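PDB 3V0D: voltage-sensor containing phosphatase from Ciona intestinalis, which probably removes phosphate from membrane phosphoinositides under the control of a voltage sensor, through a PTEN-like phosphatase domain joined to a C2 domain. Local coordinates for residues D21-D26 and I52-R57; M37-S42 and R76-T81; A211-G216 and I322-F327; R283-C288 and I311-K316; S297-D302 and L331-A336. The protein carries 1 engineered substitution. All blocks are in the same frame, centred on the assembly; numbering follows the deposited sequence.

Contact 1 of 5, residues D21-D26 and I52-R57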
# COMPACT_ATOMS: atom_id res chain seq x y z
N ASP A 21 4.29 -29.59 15.26
CA ASP A 21 3.49 -29.82 16.47
C ASP A 21 1.99 -29.95 16.22
O ASP A 21 1.18 -29.48 17.01
CB ASP A 21 3.77 -28.72 17.51
CG ASP A 21 5.24 -28.59 17.83
OD1 ASP A 21 5.73 -27.44 17.91
OD2 ASP A 21 5.92 -29.63 17.99
N GLY A 22 1.64 -30.59 15.11
CA GLY A 22 0.25 -30.84 14.77
C GLY A 22 -0.48 -29.67 14.13
O GLY A 22 -1.70 -29.68 14.05
N PHE A 23 0.27 -28.67 13.67
CA PHE A 23 -0.27 -27.55 12.90
C PHE A 23 0.28 -27.58 11.49
O PHE A 23 1.40 -28.05 11.25
CB PHE A 23 0.08 -26.21 13.55
CG PHE A 23 -0.56 -26.00 14.88
CD1 PHE A 23 0.15 -26.27 16.06
CD2 PHE A 23 -1.88 -25.57 14.98
CE1 PHE A 23 -0.45 -26.08 17.30
CE2 PHE A 23 -2.48 -25.37 16.22
CZ PHE A 23 -1.78 -25.64 17.37
N ASP A 24 -0.53 -27.09 10.56
CA ASP A 24 -0.11 -26.93 9.19
C ASP A 24 -0.77 -25.65 8.71
O ASP A 24 -1.92 -25.67 8.27
CB ASP A 24 -0.54 -28.14 8.35
CG ASP A 24 0.08 -28.15 6.97
OD1 ASP A 24 0.07 -29.23 6.34
OD2 ASP A 24 0.58 -27.10 6.52
N LEU A 25 -0.03 -24.54 8.80
CA LEU A 25 -0.59 -23.21 8.55
C LEU A 25 0.32 -22.35 7.68
O LEU A 25 1.55 -22.47 7.74
CB LEU A 25 -0.85 -22.49 9.88
CG LEU A 25 -1.92 -23.09 10.81
CD1 LEU A 25 -1.87 -22.43 12.18
CD2 LEU A 25 -3.33 -22.96 10.21
N ASP A 26 -0.31 -21.46 6.91
CA ASP A 26 0.40 -20.40 6.20
C ASP A 26 0.68 -19.28 7.22
O ASP A 26 -0.16 -18.42 7.48
CB ASP A 26 -0.47 -19.90 5.03
CG ASP A 26 0.24 -18.89 4.14
OD1 ASP A 26 1.36 -18.44 4.47
OD2 ASP A 26 -0.31 -18.59 3.04
N ILE A 52 -9.91 -20.92 10.67
CA ILE A 52 -9.88 -20.05 11.86
C ILE A 52 -9.79 -20.84 13.17
O ILE A 52 -9.11 -20.40 14.10
CB ILE A 52 -11.07 -19.07 11.88
CG1 ILE A 52 -10.91 -18.05 13.01
CG2 ILE A 52 -12.42 -19.81 11.96
CD1 ILE A 52 -11.75 -16.79 12.80
N GLY A 53 -10.43 -22.00 13.24
CA GLY A 53 -10.32 -22.86 14.42
C GLY A 53 -8.88 -23.27 14.69
O GLY A 53 -8.45 -23.31 15.85
N GLU A 54 -8.13 -23.58 13.64
CA GLU A 54 -6.73 -23.97 13.79
C GLU A 54 -5.84 -22.78 14.14
O GLU A 54 -4.92 -22.90 14.93
CB GLU A 54 -6.23 -24.68 12.53
CG GLU A 54 -6.73 -26.11 12.41
CD GLU A 54 -6.18 -26.94 13.54
OE1 GLU A 54 -4.98 -27.28 13.49
OE2 GLU A 54 -6.92 -27.20 14.52
N VAL A 55 -6.11 -21.62 13.55
CA VAL A 55 -5.31 -20.43 13.86
C VAL A 55 -5.54 -20.01 15.31
O VAL A 55 -4.59 -19.71 16.05
CB VAL A 55 -5.63 -19.27 12.89
CG1 VAL A 55 -4.74 -18.06 13.17
CG2 VAL A 55 -5.42 -19.73 11.45
N SER A 56 -6.80 -20.02 15.75
CA SER A 56 -7.07 -19.63 17.13
C SER A 56 -6.47 -20.65 18.11
O SER A 56 -5.89 -20.26 19.13
CB SER A 56 -8.53 -19.34 17.38
OG SER A 56 -9.27 -20.48 17.06
N ARG A 57 -6.57 -21.94 17.78
CA ARG A 57 -5.90 -22.97 18.57
C ARG A 57 -4.38 -22.75 18.66
O ARG A 57 -3.79 -22.92 19.72
CB ARG A 57 -6.21 -24.38 18.02
CG ARG A 57 -5.71 -25.54 18.88
CD ARG A 57 -6.20 -26.88 18.36
NE ARG A 57 -5.55 -27.32 17.13
CZ ARG A 57 -4.40 -28.00 17.08
NH1 ARG A 57 -3.90 -28.39 15.91
NH2 ARG A 57 -3.75 -28.31 18.21
O HOH W 1 -1.51 -29.85 17.62
O HOH W 2 -3.38 -26.84 11.40

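Contact 2 of 5, residues M37-S42 and R76-T81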
# COMPACT_ATOMS: atom_id res chain seq x y z
N MET A 37 0.85 -13.78 8.52
CA MET A 37 0.06 -14.95 8.13
C MET A 37 -1.06 -14.54 7.17
O MET A 37 -1.33 -13.34 6.98
CB MET A 37 -0.48 -15.67 9.38
CG MET A 37 -1.46 -14.82 10.16
SD MET A 37 -1.90 -15.63 11.71
CE MET A 37 -3.16 -14.48 12.31
N SER A 38 -1.70 -15.54 6.58
CA SER A 38 -2.84 -15.31 5.70
C SER A 38 -4.14 -15.23 6.50
O SER A 38 -4.14 -15.30 7.74
CB SER A 38 -2.89 -16.39 4.62
OG SER A 38 -2.92 -17.65 5.22
N PHE A 39 -5.26 -15.05 5.79
CA PHE A 39 -6.52 -14.80 6.45
C PHE A 39 -7.03 -16.03 7.23
O PHE A 39 -7.02 -17.15 6.69
CB PHE A 39 -7.56 -14.43 5.40
CG PHE A 39 -8.79 -13.78 5.98
CD1 PHE A 39 -8.80 -12.41 6.20
CD2 PHE A 39 -9.93 -14.51 6.29
CE1 PHE A 39 -9.90 -11.77 6.73
CE2 PHE A 39 -11.06 -13.87 6.83
CZ PHE A 39 -11.03 -12.50 7.05
N PRO A 40 -7.49 -15.85 8.48
CA PRO A 40 -8.08 -16.98 9.23
C PRO A 40 -9.49 -17.21 8.70
O PRO A 40 -10.41 -16.43 8.97
CB PRO A 40 -8.08 -16.50 10.69
CG PRO A 40 -7.81 -15.08 10.69
CD PRO A 40 -7.44 -14.63 9.31
N SER A 41 -9.65 -18.30 7.95
CA SER A 41 -10.81 -18.48 7.10
C SER A 41 -11.93 -19.28 7.76
O SER A 41 -11.70 -20.08 8.67
CB SER A 41 -10.35 -19.15 5.81
OG SER A 41 -9.34 -18.35 5.20
N SER A 42 -13.14 -19.06 7.26
CA SER A 42 -14.35 -19.65 7.81
C SER A 42 -14.40 -21.13 7.56
O SER A 42 -13.94 -21.60 6.51
CB SER A 42 -15.60 -18.98 7.21
OG SER A 42 -15.66 -19.14 5.80
N ARG A 76 -13.20 -7.92 4.87
CA ARG A 76 -13.73 -9.06 5.62
C ARG A 76 -13.20 -9.06 7.04
O ARG A 76 -11.98 -8.96 7.25
CB ARG A 76 -13.30 -10.42 5.00
CG ARG A 76 -13.99 -10.85 3.73
CD ARG A 76 -13.63 -12.30 3.41
NE ARG A 76 -12.21 -12.49 3.09
CZ ARG A 76 -11.62 -13.67 2.90
NH1 ARG A 76 -12.32 -14.80 3.02
NH2 ARG A 76 -10.33 -13.73 2.58
N GLY A 77 -14.13 -9.16 8.01
CA GLY A 77 -13.80 -9.53 9.38
C GLY A 77 -14.20 -10.98 9.63
O GLY A 77 -14.34 -11.79 8.72
N TYR A 78 -14.37 -11.30 10.91
CA TYR A 78 -14.66 -12.65 11.38
C TYR A 78 -15.06 -12.54 12.84
O TYR A 78 -15.02 -11.45 13.42
CB TYR A 78 -13.47 -13.63 11.20
CG TYR A 78 -12.12 -13.08 11.58
CD1 TYR A 78 -11.69 -13.03 12.91
CD2 TYR A 78 -11.24 -12.65 10.60
CE1 TYR A 78 -10.43 -12.52 13.24
CE2 TYR A 78 -10.00 -12.16 10.92
CZ TYR A 78 -9.58 -12.11 12.23
OH TYR A 78 -8.34 -11.64 12.57
N ASP A 79 -15.43 -13.67 13.44
CA ASP A 79 -15.76 -13.75 14.86
C ASP A 79 -14.50 -13.61 15.70
O ASP A 79 -13.73 -14.56 15.89
CB ASP A 79 -16.45 -15.10 15.14
CG ASP A 79 -16.74 -15.31 16.60
OD1 ASP A 79 -16.54 -14.37 17.40
OD2 ASP A 79 -17.16 -16.43 16.95
N GLU A 80 -14.28 -12.40 16.21
CA GLU A 80 -13.04 -12.09 16.93
C GLU A 80 -13.01 -12.72 18.31
O GLU A 80 -11.96 -12.78 18.95
CB GLU A 80 -12.84 -10.58 17.00
CG GLU A 80 -12.67 -9.99 15.61
CD GLU A 80 -12.56 -8.48 15.58
OE1 GLU A 80 -12.68 -7.84 16.65
OE2 GLU A 80 -12.39 -7.93 14.47
N THR A 81 -14.17 -13.19 18.79
CA THR A 81 -14.20 -13.92 20.04
C THR A 81 -13.47 -15.25 19.95
O THR A 81 -13.01 -15.78 20.98
CB THR A 81 -15.63 -13.98 20.60
OG1 THR A 81 -16.11 -12.61 20.72
CG2 THR A 81 -15.68 -14.66 21.98

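Contact 3 of 5, residues A211-G216 and I322-F327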
# COMPACT_ATOMS: atom_id res chain seq x y z
N ALA A 211 6.37 9.59 -21.94
CA ALA A 211 6.41 8.30 -22.63
C ALA A 211 5.01 7.77 -22.89
O ALA A 211 4.70 6.61 -22.62
CB ALA A 211 7.31 7.27 -21.91
N ILE A 212 4.21 8.60 -23.53
CA ILE A 212 2.81 8.24 -23.76
C ILE A 212 2.61 7.32 -24.97
O ILE A 212 1.64 6.57 -25.02
CB ILE A 212 1.92 9.52 -23.80
CG1 ILE A 212 0.41 9.19 -23.67
CG2 ILE A 212 2.17 10.36 -25.07
CD1 ILE A 212 0.01 8.67 -22.30
N GLN A 213 3.52 7.34 -25.95
CA GLN A 213 3.38 6.46 -27.10
C GLN A 213 3.25 5.01 -26.64
O GLN A 213 3.98 4.58 -25.76
CB GLN A 213 4.57 6.65 -28.07
CG GLN A 213 4.82 5.51 -29.08
CD GLN A 213 5.90 4.53 -28.60
OE1 GLN A 213 7.09 4.86 -28.58
NE2 GLN A 213 5.49 3.32 -28.25
N GLY A 214 2.31 4.28 -27.25
CA GLY A 214 2.07 2.87 -26.96
C GLY A 214 1.21 2.64 -25.73
O GLY A 214 0.88 1.48 -25.44
N VAL A 215 0.85 3.70 -25.00
CA VAL A 215 0.00 3.61 -23.81
C VAL A 215 -1.42 3.98 -24.25
O VAL A 215 -1.70 5.14 -24.54
CB VAL A 215 0.49 4.57 -22.68
CG1 VAL A 215 -0.42 4.43 -21.46
CG2 VAL A 215 1.95 4.26 -22.31
N GLY A 216 -2.30 2.98 -24.34
CA GLY A 216 -3.65 3.20 -24.89
C GLY A 216 -3.56 3.73 -26.31
O GLY A 216 -2.87 3.15 -27.15
N ILE A 322 4.84 -1.77 -22.37
CA ILE A 322 3.87 -0.68 -22.45
C ILE A 322 4.40 0.56 -21.73
O ILE A 322 4.41 1.65 -22.29
CB ILE A 322 2.48 -1.10 -21.93
CG1 ILE A 322 1.87 -2.15 -22.87
CG2 ILE A 322 1.55 0.11 -21.81
CD1 ILE A 322 0.46 -2.59 -22.50
N TYR A 323 4.79 0.38 -20.46
CA TYR A 323 5.34 1.48 -19.69
C TYR A 323 6.85 1.41 -19.82
O TYR A 323 7.48 0.57 -19.19
CB TYR A 323 4.90 1.41 -18.21
CG TYR A 323 3.40 1.31 -18.06
CD1 TYR A 323 2.81 0.11 -17.72
CD2 TYR A 323 2.57 2.41 -18.31
CE1 TYR A 323 1.43 0.00 -17.61
CE2 TYR A 323 1.18 2.32 -18.19
CZ TYR A 323 0.63 1.11 -17.87
OH TYR A 323 -0.74 1.04 -17.78
N ARG A 324 7.40 2.27 -20.66
CA ARG A 324 8.83 2.28 -20.94
C ARG A 324 9.60 2.96 -19.82
O ARG A 324 9.01 3.50 -18.87
CB ARG A 324 9.07 2.91 -22.31
CG ARG A 324 8.51 2.05 -23.44
CD ARG A 324 8.57 2.76 -24.80
NE ARG A 324 7.51 3.76 -24.93
CZ ARG A 324 7.68 5.07 -25.07
NH1 ARG A 324 8.91 5.60 -25.13
NH2 ARG A 324 6.63 5.86 -25.21
N ASP A 325 10.93 2.90 -19.88
CA ASP A 325 11.71 3.30 -18.69
C ASP A 325 11.58 4.77 -18.32
O ASP A 325 11.81 5.13 -17.17
CB ASP A 325 13.17 2.82 -18.74
CG ASP A 325 13.94 3.37 -19.91
OD1 ASP A 325 13.54 4.38 -20.52
OD2 ASP A 325 15.00 2.80 -20.20
N ASN A 326 11.16 5.60 -19.28
CA ASN A 326 10.96 7.03 -19.05
C ASN A 326 9.49 7.40 -18.82
O ASN A 326 9.15 8.59 -18.81
CB ASN A 326 11.56 7.88 -20.17
CG ASN A 326 10.96 7.58 -21.54
OD1 ASN A 326 10.76 8.51 -22.33
ND2 ASN A 326 10.72 6.31 -21.85
N PHE A 327 8.64 6.40 -18.60
CA PHE A 327 7.24 6.67 -18.23
C PHE A 327 7.20 7.25 -16.82
O PHE A 327 7.70 6.65 -15.87
CB PHE A 327 6.45 5.38 -18.28
CG PHE A 327 4.99 5.56 -17.93
CD1 PHE A 327 4.10 6.00 -18.90
CD2 PHE A 327 4.50 5.28 -16.64
CE1 PHE A 327 2.76 6.18 -18.58
CE2 PHE A 327 3.16 5.45 -16.33
CZ PHE A 327 2.29 5.90 -17.30
O HOH W 3 5.68 4.16 -21.96
O HOH W 4 4.95 2.25 -24.94

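Contact 4 of 5, residues R283-C288 and I311-K316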
# COMPACT_ATOMS: atom_id res chain seq x y z
N ARG A 283 -5.71 -3.65 -17.45
CA ARG A 283 -5.87 -3.27 -16.05
C ARG A 283 -5.03 -4.16 -15.15
O ARG A 283 -4.88 -5.36 -15.42
CB ARG A 283 -7.34 -3.36 -15.65
CG ARG A 283 -8.27 -2.51 -16.48
CD ARG A 283 -9.71 -2.66 -16.03
NE ARG A 283 -10.59 -1.93 -16.93
CZ ARG A 283 -11.91 -1.79 -16.79
NH1 ARG A 283 -12.54 -2.35 -15.75
NH2 ARG A 283 -12.59 -1.10 -17.69
N GLY A 284 -4.46 -3.58 -14.11
CA GLY A 284 -3.72 -4.32 -13.09
C GLY A 284 -4.56 -4.44 -11.84
O GLY A 284 -5.76 -4.74 -11.91
N TYR A 285 -3.97 -4.16 -10.70
CA TYR A 285 -4.72 -4.04 -9.47
C TYR A 285 -5.63 -2.82 -9.55
O TYR A 285 -5.43 -1.90 -10.36
CB TYR A 285 -3.77 -3.82 -8.30
CG TYR A 285 -2.75 -4.89 -8.03
CD1 TYR A 285 -3.07 -6.24 -8.14
CD2 TYR A 285 -1.48 -4.54 -7.60
CE1 TYR A 285 -2.12 -7.24 -7.82
CE2 TYR A 285 -0.54 -5.48 -7.28
CZ TYR A 285 -0.86 -6.83 -7.40
OH TYR A 285 0.08 -7.78 -7.07
N ASP A 286 -6.62 -2.80 -8.66
CA ASP A 286 -7.48 -1.63 -8.49
C ASP A 286 -8.34 -1.34 -9.71
O ASP A 286 -8.84 -0.22 -9.88
CB ASP A 286 -6.70 -0.40 -8.03
CG ASP A 286 -7.50 0.46 -7.07
OD1 ASP A 286 -7.70 0.02 -5.90
OD2 ASP A 286 -7.90 1.56 -7.46
N ASN A 287 -8.56 -2.36 -10.54
CA ASN A 287 -9.42 -2.25 -11.70
C ASN A 287 -9.09 -1.07 -12.60
O ASN A 287 -9.98 -0.46 -13.18
CB ASN A 287 -10.89 -2.21 -11.25
CG ASN A 287 -11.84 -2.51 -12.39
OD1 ASN A 287 -11.54 -3.32 -13.27
ND2 ASN A 287 -12.98 -1.86 -12.38
N CYS A 288 -7.81 -0.79 -12.76
CA CYS A 288 -7.40 0.27 -13.69
C CYS A 288 -5.99 0.03 -14.19
O CYS A 288 -5.23 -0.75 -13.59
CB CYS A 288 -7.55 1.66 -13.05
SG CYS A 288 -6.43 1.99 -11.68
N ILE A 311 4.91 3.79 -9.47
CA ILE A 311 3.47 3.85 -9.79
C ILE A 311 2.90 2.43 -9.69
O ILE A 311 3.55 1.47 -10.11
CB ILE A 311 3.27 4.44 -11.21
CG1 ILE A 311 3.88 5.83 -11.29
CG2 ILE A 311 1.77 4.47 -11.58
CD1 ILE A 311 4.05 6.37 -12.73
N ASP A 312 1.69 2.30 -9.14
CA ASP A 312 1.09 1.00 -8.95
C ASP A 312 0.53 0.49 -10.27
O ASP A 312 -0.39 1.07 -10.87
CB ASP A 312 -0.01 1.04 -7.89
CG ASP A 312 0.50 1.54 -6.53
OD1 ASP A 312 -0.28 2.19 -5.81
OD2 ASP A 312 1.66 1.22 -6.19
N ASN A 313 1.11 -0.65 -10.66
CA ASN A 313 0.83 -1.51 -11.82
C ASN A 313 2.02 -1.46 -12.81
O ASN A 313 2.58 -2.51 -13.14
CB ASN A 313 -0.53 -1.32 -12.51
CG ASN A 313 -1.70 -1.71 -11.60
OD1 ASN A 313 -1.55 -2.49 -10.65
ND2 ASN A 313 -2.88 -1.20 -11.93
N PRO A 314 2.47 -0.26 -13.23
CA PRO A 314 3.70 -0.18 -14.02
C PRO A 314 4.93 -0.64 -13.22
O PRO A 314 5.96 -0.93 -13.83
CB PRO A 314 3.81 1.31 -14.35
CG PRO A 314 2.40 1.83 -14.29
CD PRO A 314 1.85 1.07 -13.08
N HIS A 315 4.82 -0.74 -11.90
CA HIS A 315 5.91 -1.24 -11.07
C HIS A 315 6.25 -2.70 -11.39
O HIS A 315 7.36 -3.13 -11.08
CB HIS A 315 5.61 -1.04 -9.57
CG HIS A 315 4.64 -2.02 -9.00
ND1 HIS A 315 3.29 -1.99 -9.29
CD2 HIS A 315 4.82 -3.04 -8.13
CE1 HIS A 315 2.69 -2.97 -8.64
NE2 HIS A 315 3.59 -3.62 -7.92
N LYS A 316 5.34 -3.45 -12.01
CA LYS A 316 5.58 -4.85 -12.37
C LYS A 316 6.23 -4.94 -13.75
O LYS A 316 5.70 -4.42 -14.74
CB LYS A 316 4.29 -5.66 -12.34
CG LYS A 316 3.68 -5.80 -10.95
CD LYS A 316 2.62 -6.90 -10.95
CE LYS A 316 2.09 -7.20 -9.56
NZ LYS A 316 1.09 -8.29 -9.68

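Contact 5 of 5, residues S297-D302 and L331-A336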
# COMPACT_ATOMS: atom_id res chain seq x y z
N SER A 297 0.86 16.17 3.08
CA SER A 297 1.82 16.73 4.04
C SER A 297 3.25 16.44 3.71
O SER A 297 4.15 17.10 4.23
CB SER A 297 1.60 16.15 5.40
OG SER A 297 0.35 16.52 5.85
N LEU A 298 3.46 15.42 2.88
CA LEU A 298 4.80 14.96 2.56
C LEU A 298 5.23 15.40 1.17
O LEU A 298 6.35 15.14 0.76
CB LEU A 298 5.04 13.51 2.95
CG LEU A 298 4.92 13.26 4.46
CD1 LEU A 298 4.94 11.78 4.71
CD2 LEU A 298 6.02 13.92 5.26
N VAL A 299 4.35 16.13 0.47
CA VAL A 299 4.69 16.76 -0.81
C VAL A 299 5.75 17.83 -0.60
O VAL A 299 5.67 18.60 0.36
CB VAL A 299 3.43 17.37 -1.48
CG1 VAL A 299 3.78 18.25 -2.68
CG2 VAL A 299 2.52 16.26 -1.92
N GLU A 300 6.71 17.85 -1.50
CA GLU A 300 7.76 18.86 -1.50
C GLU A 300 7.56 19.82 -2.66
O GLU A 300 7.40 19.40 -3.81
CB GLU A 300 9.13 18.20 -1.58
CG GLU A 300 9.39 17.22 -0.44
CD GLU A 300 10.69 16.48 -0.58
OE1 GLU A 300 10.66 15.29 -0.98
OE2 GLU A 300 11.75 17.08 -0.31
N GLY A 301 7.54 21.10 -2.36
CA GLY A 301 7.40 22.12 -3.38
C GLY A 301 6.03 22.06 -4.01
O GLY A 301 5.04 21.83 -3.33
N ASP A 302 5.98 22.26 -5.33
CA ASP A 302 4.70 22.43 -6.03
C ASP A 302 4.29 21.23 -6.88
O ASP A 302 3.39 21.34 -7.71
CB ASP A 302 4.72 23.70 -6.90
CG ASP A 302 5.62 23.56 -8.13
OD1 ASP A 302 6.33 22.55 -8.28
OD2 ASP A 302 5.63 24.50 -8.95
N LEU A 331 2.12 15.26 -10.81
CA LEU A 331 1.04 16.15 -10.42
C LEU A 331 1.60 17.49 -10.04
O LEU A 331 2.59 17.57 -9.28
CB LEU A 331 0.25 15.61 -9.23
CG LEU A 331 -0.39 14.24 -9.42
CD1 LEU A 331 -1.09 13.81 -8.14
CD2 LEU A 331 -1.36 14.25 -10.58
N THR A 332 0.99 18.55 -10.55
CA THR A 332 1.28 19.92 -10.15
C THR A 332 0.19 20.37 -9.18
O THR A 332 -0.99 20.07 -9.39
CB THR A 332 1.33 20.82 -11.39
OG1 THR A 332 2.34 20.30 -12.28
CG2 THR A 332 1.64 22.27 -11.05
N PHE A 333 0.59 21.14 -8.16
CA PHE A 333 -0.32 21.57 -7.09
C PHE A 333 -0.31 23.08 -6.93
O PHE A 333 0.72 23.74 -7.16
CB PHE A 333 0.15 21.03 -5.73
CG PHE A 333 0.23 19.53 -5.66
CD1 PHE A 333 1.45 18.89 -5.57
CD2 PHE A 333 -0.93 18.75 -5.65
CE1 PHE A 333 1.53 17.51 -5.47
CE2 PHE A 333 -0.87 17.36 -5.55
CZ PHE A 333 0.37 16.74 -5.47
N SER A 334 -1.43 23.61 -6.45
CA SER A 334 -1.47 24.93 -5.84
C SER A 334 -1.67 24.78 -4.34
O SER A 334 -2.24 23.80 -3.85
CB SER A 334 -2.58 25.77 -6.45
OG SER A 334 -3.85 25.22 -6.16
N ASP A 335 -1.16 25.77 -3.61
CA ASP A 335 -1.31 25.85 -2.17
C ASP A 335 -2.72 26.28 -1.83
O ASP A 335 -3.18 27.34 -2.28
CB ASP A 335 -0.29 26.87 -1.63
CG ASP A 335 -0.53 27.28 -0.18
OD1 ASP A 335 -0.94 26.44 0.64
OD2 ASP A 335 -0.26 28.46 0.15
N ALA A 336 -3.41 25.49 -1.01
CA ALA A 336 -4.84 25.68 -0.79
C ALA A 336 -5.19 25.94 0.67
O ALA A 336 -6.31 25.67 1.12
CB ALA A 336 -5.62 24.49 -1.31

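Contact 1 of 5, residues D21-D26 and I52-R57
NH1 of Arg57 is met from two sides: OE1 of Glu54 accepts from it at 2.9 Å, and the backbone O of Gly22 lies 3.2 Å from NH1 in a weak bond bent to 132°. The salt bridge is side-on, with NE of Arg57 giving its N-H to OE2 of Glu54 at 3.0 Å while NH1 meets OE1 on its syn lone pair. Held flat in this way one turn along helix 52-62, the guanidinium lies over one face of the Phe23 ring, centres 4.0 Å apart and planes 13° from parallel. The arginine chain bends at chi3 (73°), which swings NE back toward Glu54. In the phosphatase domain the short strand 23-25, paired with strand 17-20, here meets the start of the helix. Phe58 meets the Phe23 ring edge-to-face as well. Two waters fill in the polar side: water 1 bridges NH2 of Arg57 and O of Asp21, and water 2 gives a proton to OE1 of Glu54 at 2.7 Å while accepting from N of Asp24. Further along the strand the contact turns apolar, where CD2 of Leu25 packs 4.0 Å from CG2 of Val55 and also touches CB of Glu54.

Contact 2 of 5, residues M37-S42 and R76-T81
At the end of strand 34-41 in the phosphatase domain, Phe39 and Pro40 meet the loop that follows strand 67-73. In the modelled conformer, one of two, the Arg76 guanidinium lies flat on one face of the Phe39 ring with the planes 10° apart, a cation-pi stack in which CZ of Arg76 sits 4.0 Å from the ring centroid. NH2 lies 3.7 Å from Phe39 CG, and at the other end CB of Arg76 touches CZ of Phe39. In Phe39, chi1 of -164° puts CG anti to the backbone N, on the side of the loop. Both strands belong to the mixed central sheet of this PTEN-type phosphatase fold, and strand 121-125 runs between them. Tyr78 comes at Phe39 in an offset edge-to-face pair, planes 78° apart, its CD2 3.6 Å from CZ of Phe39. Next to CD2, CE2 of Tyr78 packs 3.7 Å from CG of Pro40, the two side chains crossing at about a right angle. The phenol is fixed at its far end by a hydrogen bond between OH and NE2 of His125, and the His125 ring also meets Phe39. The carbonyl O of Arg76, at the edge of the Phe39 ring and 3.5 Å from its CE1, accepts from ND2 of Asn71.

Contact 3 of 5, residues A211-G216 and I322-F327
The Arg324 guanidinium is sandwiched: OE1 of Gln213, in one of its two conformers, sits over its centre on one face, CB of Ala211 lies over the opposite face, and water 4 is at its edge. The Gln213 amide is stacked on it with the planes 13° apart. Here two loops of the C2 domain's beta-sandwich meet, one leaving strand 202-210 through a type II turn, the other entering strand 328-335 through a type I turn. NH2 of Arg324 donates to the backbone O of Gln213 at 3.0 Å, angle 163°, nearly in the guanidinium plane. The same nitrogen forms a salt bridge with OD1 of Asp254, whose OD2 accepts from N of Gln213, so one carboxylate ties down both loops. CB of Ala211 also packs 3.5 Å from ND2 of Asn326, and its carbonyl O lies at the edge of the Phe327 ring. Alongside, CG2 of Val215 is 4.2 Å from CG2 of Ile322. Two waters stitch the backbones, both giving a proton to O of Ile322. Water 4 also donates to O of Gln213 and accepts from NE of Arg324; water 3 accepts from N of Arg324 and donates to O of Ala211 at 2.7 Å.

Contact 4 of 5, residues R283-C288 and I311-K316
CG of Asn313 stands beside its backbone N and anti to the carbonyl carbon (chi1 -65°), which carries the amide across to the backbone of Gly284 and Tyr285. From there it works both ways on one residue. OD1 of Asn313 accepts from N of Tyr285 at 2.9 Å, the donor lying above the amide carbonyl plane and the bond bent. ND2 of Asn313 donates to O of Tyr285 at 3.1 Å in an almost perfectly straight bond, in the carbonyl plane and on a lone pair. ND2 also bonds to O of Pro289, so a buried amide is satisfied by main-chain atoms. It lies against Gly284 too, where CA is 3.4 Å from ND2 of Asn313. The asparagine's own N is held by ND1 of His315 at 2.9 Å, in the plane of the imidazole. Lys316 is extended beyond CG and crosses the tyrosine at about a right angle, its NZ donating to OH of Tyr285 at 2.8 Å. The Tyr285 ring stacks with His95, and Asp286 reaches Asn96, both from the phosphatase domain; Asp312 likewise bonds to Ser177 of helix 176-191. An asparagine side chain bridging the N-H and C=O of one residue in another loop is a main-chain mimic, here joining two C2-domain loops where that domain faces the phosphatase.

Contact 5 of 5, residues S297-D302 and L331-A336
One backbone bond crosses this contact: N of Phe333 donates to O of Asp302 at 2.8 Å, with an N-H...O angle of 158°. The nitrogen lies well out of the plane of the Asp302 carbonyl, tilted by 35°. The same oxygen receives a second, softer approach from the residue before, as CA of Thr332 comes within 3.5 Å of O of Asp302 in a CA-H...O contact. Two neighbouring donors on the strand thus share one acceptor, and CG2 of Thr332 rests near it as well.

The apolar part is carried by the Phe333 ring. It is met by both methyls of Val299: CG1 of Val299 is 3.7 Å from CE1 of Phe333, while CG2 of Val299 is 3.9 Å from the same ring carbon and reaches on toward CZ. The two side chains cross obliquely. CG of Phe333 is anti to the carbonyl carbon (chi1 -59°), which puts CG beside the backbone N. Between Val299 and Asp302 the chain passes through Gly301, which has a positive phi (67°).

Strand 328-335 lies in the five-stranded antiparallel sheet of the C2 sandwich, between strand 202-210 and the outermost strand 303-307. The bond from Phe333 extends the pairing with 303-307 back by one residue, next to the backbone pairing of Leu331 with Val304. Phe333 also meets Phe294 of strand 290-295, in the other sheet, and Val204 of strand 202-210, while Leu298 packs on helix 176-191.

The chain makes two domains in series. Contacts 1 and 2 lie in the phosphatase domain with centres 12 Å apart; their segments alternate along the chain and touch where Ile52, opening helix 52-62, pairs with Ser41 at the end of strand 34-41. Contacts 3, 4 and 5 belong to the C2 domain. Contact 4 falls within the span that contact 3 joins, and the two pack through Tyr323 and Phe327 on Pro314 and Ile311. Contact 5 is about 25 Å from contact 3, centre to centre; their segments alternate too, 322-327 leading into strand 328-335. Contact 4 lies toward the phosphatase, whereas contacts 1 and 5, centres about 48 Å apart, are on opposite sides of the chain's centre.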